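Local structure of Mn transporter subunit (Synechocystis sp. PCC 6803, 3UJP) at residues T36-L41 with M89-W94; L85-N90 with V109-I114. The protein probably serves as the solute-binding component of a manganese ABC transporter, holding the metal ion between its two lobes for delivery to the membrane. All coordinates share one frame; numbering follows the deposited sequence.

How the interactions relate
Both contacts are buried, with no residue exposed among those that touch, and both lie at the C-terminal end of the four-stranded parallel sheet. Interaction 1 joins the exit of strand 33-36 to the chain that follows strand 83-86. Interaction 2 joins the end of strand 83-86 to the end of strand 107-109 and the turns after it. The chemistry differs: residues 36-41 and 89-94 meet through side chains alone, a hydroxyl on a carboxylate with Phe38-Leu91 and Thr37-Trp94 contacts beside it, whereas residues 85-90 and 109-114 meet through a parallel bridge with apolar contacts around it. Glu92 OE2, hydrogen-bonded to Gly88 N, ties the two together, and interaction 1 lies nearer the manganese.

Interaction 1: residues T36-L41 with M89-W94; sequences TTFTVL and MNLERW
Thr37 and Glu92 carry the polar part of this contact, and their side chains cross at about a right angle. The hydroxyl donates to the carboxylate, with Thr37 OG1 2.6 Å from Glu92 OE1, and it arrives from above the carboxylate plane, 40° out of it. With Glu92 CG between its backbone N and carbonyl carbon (chi1 41°), that carbon lies 3.8 Å from Thr37 CG2, and the bend at chi2 carries the carboxyl carbon on toward the threonine. The other oxygen, Glu92 OE2, accepts from Gly88 N, so each oxygen of this buried acid has a donor, which would be expected to favour its charged form.

Thr37 also presents its methyl to an indole, CG2 lying 4.0 Å from Trp94 CH2. On the indole itself Glu92 CB lies over one face, 3.6 Å above the plane and offset toward the rim, while Trp94 NE1 is hydrogen-bonded to Ile65 O.

Residues 36-41 lead from strand 33-36 into helix 39-49, with Phe38 at the N-cap position. The connection leaves the C-terminal end of a parallel sheet ordered 2-1-3-4, in a family whose metal site lies in the cleft between two lobes. Residues 89-94 belong to the loop between strand 83-86 and helix 95-100.

Beside the polar pair, Leu91 meets Phe38 through a single methyl: Leu91 CD2 is 3.4 Å from Phe38 CE2. One face of that ring has the backbone of its own segment over it, Leu41 N standing 4.0 Å above the plane. The Leu91 side chain is also about 5 Å from the bound manganese, and Arg93, two residues on, shares a backbone hydrogen bond with the manganese ligand His66.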
ATOM      1  N   THR A  36       0.764 -10.489  10.259  1.00 67.94           N
ATOM      2  CA  THR A  36       0.987 -11.933  10.274  1.00 67.19           C
ATOM      3  C   THR A  36       2.428 -12.300  10.581  1.00 68.65           C
ATOM      4  O   THR A  36       3.366 -11.578  10.246  1.00 67.10           O
ATOM      5  CB  THR A  36       0.532 -12.655   8.979  1.00 67.26           C
ATOM      6  OG1 THR A  36       1.046 -11.981   7.827  1.00 76.56           O
ATOM      7  CG2 THR A  36      -0.963 -12.685   8.898  1.00 70.78           C
ATOM      8  N   THR A  37       2.577 -13.457  11.204  1.00 61.78           N
ATOM      9  CA  THR A  37       3.856 -13.932  11.672  1.00 59.94           C
ATOM     10  C   THR A  37       4.893 -14.042  10.571  1.00 67.21           C
ATOM     11  O   THR A  37       5.954 -13.399  10.642  1.00 69.10           O
ATOM     12  CB  THR A  37       3.687 -15.247  12.401  1.00 62.49           C
ATOM     13  OG1 THR A  37       2.881 -16.134  11.615  1.00 66.50           O
ATOM     14  CG2 THR A  37       2.972 -14.973  13.693  1.00 67.15           C
ATOM     15  N   PHE A  38       4.600 -14.841   9.550  1.00 64.93           N
ATOM     16  CA  PHE A  38       5.526 -14.980   8.428  1.00 64.61           C
ATOM     17  C   PHE A  38       4.927 -14.705   7.058  1.00 65.29           C
ATOM     18  O   PHE A  38       3.709 -14.689   6.884  1.00 70.16           O
ATOM     19  CB  PHE A  38       6.227 -16.336   8.440  1.00 65.41           C
ATOM     20  CG  PHE A  38       5.319 -17.508   8.255  1.00 61.88           C
ATOM     21  CD1 PHE A  38       5.443 -18.320   7.143  1.00 62.60           C
ATOM     22  CD2 PHE A  38       4.376 -17.818   9.202  1.00 62.58           C
ATOM     23  CE1 PHE A  38       4.637 -19.393   6.981  1.00 61.76           C
ATOM     24  CE2 PHE A  38       3.564 -18.892   9.040  1.00 62.06           C
ATOM     25  CZ  PHE A  38       3.696 -19.686   7.933  1.00 61.87           C
ATOM     26  N   THR A  39       5.823 -14.492   6.103  1.00 64.05           N
ATOM     27  CA  THR A  39       5.495 -14.156   4.725  1.00 62.01           C
ATOM     28  C   THR A  39       4.535 -15.088   3.989  1.00 66.90           C
ATOM     29  O   THR A  39       3.843 -14.648   3.073  1.00 73.04           O
ATOM     30  CB  THR A  39       6.741 -14.185   3.891  1.00 60.56           C
ATOM     31  OG1 THR A  39       7.198 -15.543   3.826  1.00 70.88           O
ATOM     32  CG2 THR A  39       7.808 -13.305   4.508  1.00 65.61           C
ATOM     33  N   VAL A  40       4.522 -16.379   4.309  1.00 62.39           N
ATOM     34  CA  VAL A  40       3.581 -17.240   3.606  1.00 54.45           C
ATOM     35  C   VAL A  40       2.190 -16.844   4.042  1.00 65.34           C
ATOM     36  O   VAL A  40       1.344 -16.537   3.215  1.00 63.11           O
ATOM     37  CB  VAL A  40       3.782 -18.702   3.879  1.00 48.83           C
ATOM     38  CG1 VAL A  40       2.776 -19.483   3.088  1.00 52.06           C
ATOM     39  CG2 VAL A  40       5.192 -19.117   3.497  1.00 65.67           C
ATOM     40  N   LEU A  41       1.950 -16.824   5.347  1.00 66.42           N
ATOM     41  CA  LEU A  41       0.668 -16.337   5.824  1.00 61.04           C
ATOM     42  C   LEU A  41       0.366 -14.951   5.257  1.00 67.83           C
ATOM     43  O   LEU A  41      -0.793 -14.613   5.016  1.00 67.63           O
ATOM     44  CB  LEU A  41       0.623 -16.297   7.341  1.00 60.27           C
ATOM     45  CG  LEU A  41       0.403 -17.622   8.043  1.00 61.80           C
ATOM     46  CD1 LEU A  41      -0.141 -17.383   9.438  1.00 63.62           C
ATOM     47  CD2 LEU A  41      -0.546 -18.469   7.226  1.00 59.84           C
ATOM     48  N   MET A  89      -0.339 -23.935  16.549  1.00 69.29           N
ATOM     49  CA  MET A  89       0.341 -25.230  16.552  1.00 74.80           C
ATOM     50  C   MET A  89       1.821 -25.092  16.976  1.00 72.54           C
ATOM     51  O   MET A  89       2.666 -25.931  16.644  1.00 68.11           O
ATOM     52  CB  MET A  89       0.217 -25.896  15.172  1.00 75.26           C
ATOM     53  CG  MET A  89      -1.226 -26.248  14.783  1.00 75.37           C
ATOM     54  SD  MET A  89      -1.440 -27.222  13.271  1.00 81.13           S
ATOM     55  CE  MET A  89      -1.490 -28.873  13.904  1.00 75.25           C
ATOM     56  N   ASN A  90       2.117 -24.023  17.714  1.00 70.96           N
ATOM     57  CA  ASN A  90       3.471 -23.737  18.179  1.00 69.67           C
ATOM     58  C   ASN A  90       4.489 -23.501  17.049  1.00 75.20           C
ATOM     59  O   ASN A  90       5.686 -23.787  17.202  1.00 71.75           O
ATOM     60  CB  ASN A  90       3.966 -24.850  19.106  1.00 65.82           C
ATOM     61  CG  ASN A  90       5.040 -24.376  20.072  1.00 66.32           C
ATOM     62  OD1 ASN A  90       5.105 -23.196  20.429  1.00 63.55           O
ATOM     63  ND2 ASN A  90       5.883 -25.300  20.509  1.00 64.45           N
ATOM     64  N   LEU A  91       4.022 -22.995  15.911  1.00 71.36           N
ATOM     65  CA  LEU A  91       4.928 -22.772  14.798  1.00 68.37           C
ATOM     66  C   LEU A  91       5.858 -21.664  15.212  1.00 72.58           C
ATOM     67  O   LEU A  91       7.073 -21.839  15.326  1.00 75.79           O
ATOM     68  CB  LEU A  91       4.183 -22.368  13.516  1.00 69.77           C
ATOM     69  CG  LEU A  91       5.097 -22.050  12.335  1.00 60.53           C
ATOM     70  CD1 LEU A  91       5.611 -23.321  11.737  1.00 56.93           C
ATOM     71  CD2 LEU A  91       4.377 -21.246  11.299  1.00 69.06           C
ATOM     72  N   GLU A  92       5.267 -20.502  15.425  1.00 68.91           N
ATOM     73  CA  GLU A  92       6.028 -19.368  15.891  1.00 72.58           C
ATOM     74  C   GLU A  92       6.192 -19.532  17.418  1.00 73.63           C
ATOM     75  O   GLU A  92       5.280 -19.266  18.191  1.00 75.39           O
ATOM     76  CB  GLU A  92       5.307 -18.080  15.476  1.00 70.96           C
ATOM     77  CG  GLU A  92       3.786 -18.149  15.643  1.00 67.79           C
ATOM     78  CD  GLU A  92       3.031 -18.555  14.386  1.00 66.42           C
ATOM     79  OE1 GLU A  92       3.409 -18.111  13.293  1.00 65.03           O
ATOM     80  OE2 GLU A  92       2.030 -19.287  14.502  1.00 66.72           O
ATOM     81  N   ARG A  93       7.343 -20.025  17.846  1.00 73.08           N
ATOM     82  CA  ARG A  93       7.529 -20.356  19.247  1.00 68.70           C
ATOM     83  C   ARG A  93       7.561 -19.102  20.084  1.00 72.61           C
ATOM     84  O   ARG A  93       7.309 -19.149  21.298  1.00 84.38           O
ATOM     85  CB  ARG A  93       8.807 -21.166  19.436  1.00 69.54           C
ATOM     86  CG  ARG A  93       8.532 -22.649  19.602  1.00 66.51           C
ATOM     87  CD  ARG A  93       9.789 -23.495  19.698  1.00 67.46           C
ATOM     88  NE  ARG A  93      10.523 -23.623  18.436  1.00 70.39           N
ATOM     89  CZ  ARG A  93      11.726 -23.098  18.220  1.00 77.83           C
ATOM     90  NH1 ARG A  93      12.328 -22.402  19.178  1.00 87.34           N
ATOM     91  NH2 ARG A  93      12.334 -23.260  17.050  1.00 79.52           N
ATOM     92  N   TRP A  94       7.851 -17.983  19.417  1.00 71.96           N
ATOM     93  CA  TRP A  94       8.075 -16.683  20.063  1.00 76.25           C
ATOM     94  C   TRP A  94       6.796 -15.868  20.237  1.00 76.14           C
ATOM     95  O   TRP A  94       6.801 -14.813  20.869  1.00 83.84           O
ATOM     96  CB  TRP A  94       9.071 -15.855  19.245  1.00 67.10           C
ATOM     97  CG  TRP A  94       8.729 -15.828  17.791  1.00 69.53           C
ATOM     98  CD1 TRP A  94       9.166 -16.693  16.826  1.00 72.15           C
ATOM     99  CD2 TRP A  94       7.841 -14.911  17.125  1.00 74.49           C
ATOM    100  NE1 TRP A  94       8.615 -16.369  15.605  1.00 67.54           N
ATOM    101  CE2 TRP A  94       7.799 -15.281  15.761  1.00 68.54           C
ATOM    102  CE3 TRP A  94       7.093 -13.807  17.546  1.00 71.42           C
ATOM    103  CZ2 TRP A  94       7.050 -14.586  14.829  1.00 66.15           C
ATOM    104  CZ3 TRP A  94       6.343 -13.122  16.608  1.00 67.14           C
ATOM    105  CH2 TRP A  94       6.328 -13.511  15.274  1.00 64.16           C
TER

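Interaction 2: residues L85-N90 with V109-I114; sequences LYNGMN and VLTEGI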
ATOM      1  N   LEU A  85      -2.843 -12.173  13.089  1.00 71.95           N
ATOM      2  CA  LEU A  85      -3.207 -13.479  12.586  1.00 67.13           C
ATOM      3  C   LEU A  85      -1.974 -14.340  12.612  1.00 65.73           C
ATOM      4  O   LEU A  85      -0.946 -13.959  12.051  1.00 66.97           O
ATOM      5  CB  LEU A  85      -3.669 -13.330  11.140  1.00 65.83           C
ATOM      6  CG  LEU A  85      -5.166 -13.381  10.884  1.00 60.60           C
ATOM      7  CD1 LEU A  85      -5.882 -12.759  12.042  1.00 66.32           C
ATOM      8  CD2 LEU A  85      -5.468 -12.675   9.594  1.00 65.91           C
ATOM      9  N   TYR A  86      -2.065 -15.493  13.260  1.00 59.15           N
ATOM     10  CA  TYR A  86      -0.915 -16.364  13.331  1.00 64.85           C
ATOM     11  C   TYR A  86      -1.309 -17.814  13.086  1.00 68.35           C
ATOM     12  O   TYR A  86      -2.478 -18.172  13.203  1.00 68.28           O
ATOM     13  CB  TYR A  86      -0.168 -16.178  14.657  1.00 70.23           C
ATOM     14  CG  TYR A  86      -0.814 -16.765  15.903  1.00 71.45           C
ATOM     15  CD1 TYR A  86      -1.890 -16.141  16.521  1.00 74.95           C
ATOM     16  CD2 TYR A  86      -0.317 -17.928  16.481  1.00 70.36           C
ATOM     17  CE1 TYR A  86      -2.464 -16.663  17.674  1.00 76.09           C
ATOM     18  CE2 TYR A  86      -0.886 -18.464  17.628  1.00 74.94           C
ATOM     19  CZ  TYR A  86      -1.959 -17.827  18.220  1.00 80.60           C
ATOM     20  OH  TYR A  86      -2.529 -18.355  19.357  1.00 89.01           O
ATOM     21  N   ASN A  87      -0.312 -18.630  12.733  1.00 68.70           N
ATOM     22  CA  ASN A  87      -0.528 -20.032  12.376  1.00 66.65           C
ATOM     23  C   ASN A  87      -0.979 -20.877  13.563  1.00 65.82           C
ATOM     24  O   ASN A  87      -1.948 -21.608  13.455  1.00 68.24           O
ATOM     25  CB  ASN A  87       0.732 -20.625  11.710  1.00 65.15           C
ATOM     26  CG  ASN A  87       0.543 -22.059  11.238  1.00 57.42           C
ATOM     27  OD1 ASN A  87       0.683 -22.352  10.057  1.00 63.78           O
ATOM     28  ND2 ASN A  87       0.233 -22.958  12.162  1.00 65.88           N
ATOM     29  N   GLY A  88      -0.278 -20.790  14.692  1.00 70.00           N
ATOM     30  CA  GLY A  88      -0.608 -21.618  15.844  1.00 68.01           C
ATOM     31  C   GLY A  88       0.111 -22.949  15.787  1.00 69.27           C
ATOM     32  O   GLY A  88       1.071 -23.091  15.049  1.00 69.78           O
ATOM     33  N   MET A  89      -0.339 -23.935  16.549  1.00 69.29           N
ATOM     34  CA  MET A  89       0.341 -25.230  16.552  1.00 74.80           C
ATOM     35  C   MET A  89       1.821 -25.092  16.976  1.00 72.54           C
ATOM     36  O   MET A  89       2.666 -25.931  16.644  1.00 68.11           O
ATOM     37  CB  MET A  89       0.217 -25.896  15.172  1.00 75.26           C
ATOM     38  CG  MET A  89      -1.226 -26.248  14.783  1.00 75.37           C
ATOM     39  SD  MET A  89      -1.440 -27.222  13.271  1.00 81.13           S
ATOM     40  CE  MET A  89      -1.490 -28.873  13.904  1.00 75.25           C
ATOM     41  N   ASN A  90       2.117 -24.023  17.714  1.00 70.96           N
ATOM     42  CA  ASN A  90       3.471 -23.737  18.179  1.00 69.67           C
ATOM     43  C   ASN A  90       4.489 -23.501  17.049  1.00 75.20           C
ATOM     44  O   ASN A  90       5.686 -23.787  17.202  1.00 71.75           O
ATOM     45  CB  ASN A  90       3.966 -24.850  19.106  1.00 65.82           C
ATOM     46  CG  ASN A  90       5.040 -24.376  20.072  1.00 66.32           C
ATOM     47  OD1 ASN A  90       5.105 -23.196  20.429  1.00 63.55           O
ATOM     48  ND2 ASN A  90       5.883 -25.300  20.509  1.00 64.45           N
ATOM     49  N   VAL A 109      -6.011 -18.043  15.297  1.00 67.25           N
ATOM     50  CA  VAL A 109      -5.112 -19.009  14.678  1.00 64.33           C
ATOM     51  C   VAL A 109      -5.742 -19.586  13.396  1.00 67.25           C
ATOM     52  O   VAL A 109      -6.766 -20.264  13.430  1.00 73.44           O
ATOM     53  CB  VAL A 109      -4.514 -20.093  15.703  1.00 64.59           C
ATOM     54  CG1 VAL A 109      -4.947 -19.827  17.122  1.00 65.71           C
ATOM     55  CG2 VAL A 109      -4.821 -21.539  15.297  1.00 62.29           C
ATOM     56  N   LEU A 110      -5.134 -19.265  12.262  1.00 66.53           N
ATOM     57  CA  LEU A 110      -5.618 -19.701  10.967  1.00 59.42           C
ATOM     58  C   LEU A 110      -5.621 -21.215  10.874  1.00 62.11           C
ATOM     59  O   LEU A 110      -6.049 -21.796   9.873  1.00 72.30           O
ATOM     60  CB  LEU A 110      -4.734 -19.137   9.873  1.00 58.64           C
ATOM     61  CG  LEU A 110      -4.441 -17.661  10.021  1.00 62.01           C
ATOM     62  CD1 LEU A 110      -3.559 -17.194   8.869  1.00 62.32           C
ATOM     63  CD2 LEU A 110      -5.754 -16.897  10.084  1.00 65.22           C
ATOM     64  N   THR A 111      -5.162 -21.870  11.920  1.00 60.65           N
ATOM     65  CA  THR A 111      -4.943 -23.291  11.813  1.00 68.08           C
ATOM     66  C   THR A 111      -6.108 -24.113  12.377  1.00 69.81           C
ATOM     67  O   THR A 111      -6.185 -25.318  12.152  1.00 67.27           O
ATOM     68  CB  THR A 111      -3.586 -23.653  12.422  1.00 65.49           C
ATOM     69  OG1 THR A 111      -2.793 -24.307  11.426  1.00 71.26           O
ATOM     70  CG2 THR A 111      -3.726 -24.516  13.659  1.00 71.41           C
ATOM     71  N   GLU A 112      -7.029 -23.439  13.064  1.00 73.89           N
ATOM     72  CA  GLU A 112      -8.168 -24.076  13.743  1.00 71.99           C
ATOM     73  C   GLU A 112      -9.071 -24.982  12.883  1.00 70.74           C
ATOM     74  O   GLU A 112      -9.715 -24.524  11.936  1.00 77.21           O
ATOM     75  CB  GLU A 112      -9.019 -23.005  14.430  1.00 71.84           C
ATOM     76  CG  GLU A 112     -10.320 -23.524  14.968  1.00 77.67           C
ATOM     77  CD  GLU A 112     -11.141 -22.428  15.623  1.00 96.67           C
ATOM     78  OE1 GLU A 112     -10.613 -21.295  15.749  1.00 99.13           O
ATOM     79  OE2 GLU A 112     -12.304 -22.698  16.015  1.00110.40           O
ATOM     80  N   GLY A 113      -9.130 -26.267  13.232  1.00 70.91           N
ATOM     81  CA  GLY A 113     -10.058 -27.197  12.607  1.00 63.09           C
ATOM     82  C   GLY A 113      -9.285 -28.192  11.791  1.00 73.41           C
ATOM     83  O   GLY A 113      -9.833 -29.179  11.265  1.00 79.42           O
ATOM     84  N   ILE A 114      -7.990 -27.916  11.664  1.00 74.44           N
ATOM     85  CA  ILE A 114      -7.101 -28.810  10.939  1.00 77.10           C
ATOM     86  C   ILE A 114      -6.583 -29.841  11.926  1.00 74.95           C
ATOM     87  O   ILE A 114      -6.165 -29.491  13.040  1.00 61.79           O
ATOM     88  CB  ILE A 114      -5.927 -28.056  10.294  1.00 72.53           C
ATOM     89  CG1 ILE A 114      -6.421 -26.773   9.646  1.00 64.99           C
ATOM     90  CG2 ILE A 114      -5.189 -28.942   9.263  1.00 70.75           C
ATOM     91  CD1 ILE A 114      -5.308 -26.012   8.961  1.00 70.74           C
TER
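The phenol ring of Tyr86 has Val109 CB over one face, 4.2 Å above the plane and offset toward the rim; the ring also stacks with Phe95. Val109 CG1 reaches the far end of the phenol, 3.6 Å from Tyr86 OH. The second flat group, the carboxamide of Asn87, is held at both ends. Its CG is anti to the backbone N (chi1 -177°), beside the carbonyl carbon, on the side where ND2 donates to Gly88 O at 3.0 Å, an acceptor 25° out of the amide plane; OD1 is hydrogen-bonded to Tyr142 OH. An alanine here would lose this carboxamide, and would probably leave the Tyr142 hydroxyl and the Gly88 carbonyl each short of a partner.

The backbones meet in a parallel bridge pairing Tyr86 with Val109. Leu110 N donates to Tyr86 O at 3.0 Å (N-H...O angle 151°), and Val109 CA makes a C-H...O contact with that same carbonyl oxygen. Strand 107-109 then gives way to two overlapping turns, type I from Val109 to Glu112 and type II from Thr111 to Ile114. Leu85 CG packs 3.7 Å from Leu110 CD2, and Thr111 CG2 faces Met89 CG and SD.

Gly88, next to Val109, has a backbone shape that a side chain would hinder. The bridge thus sets the register, apolar groups including the Thr111 methyl pack around it, and the Asn87 amide links its own loop to Tyr142 of helix 136-153.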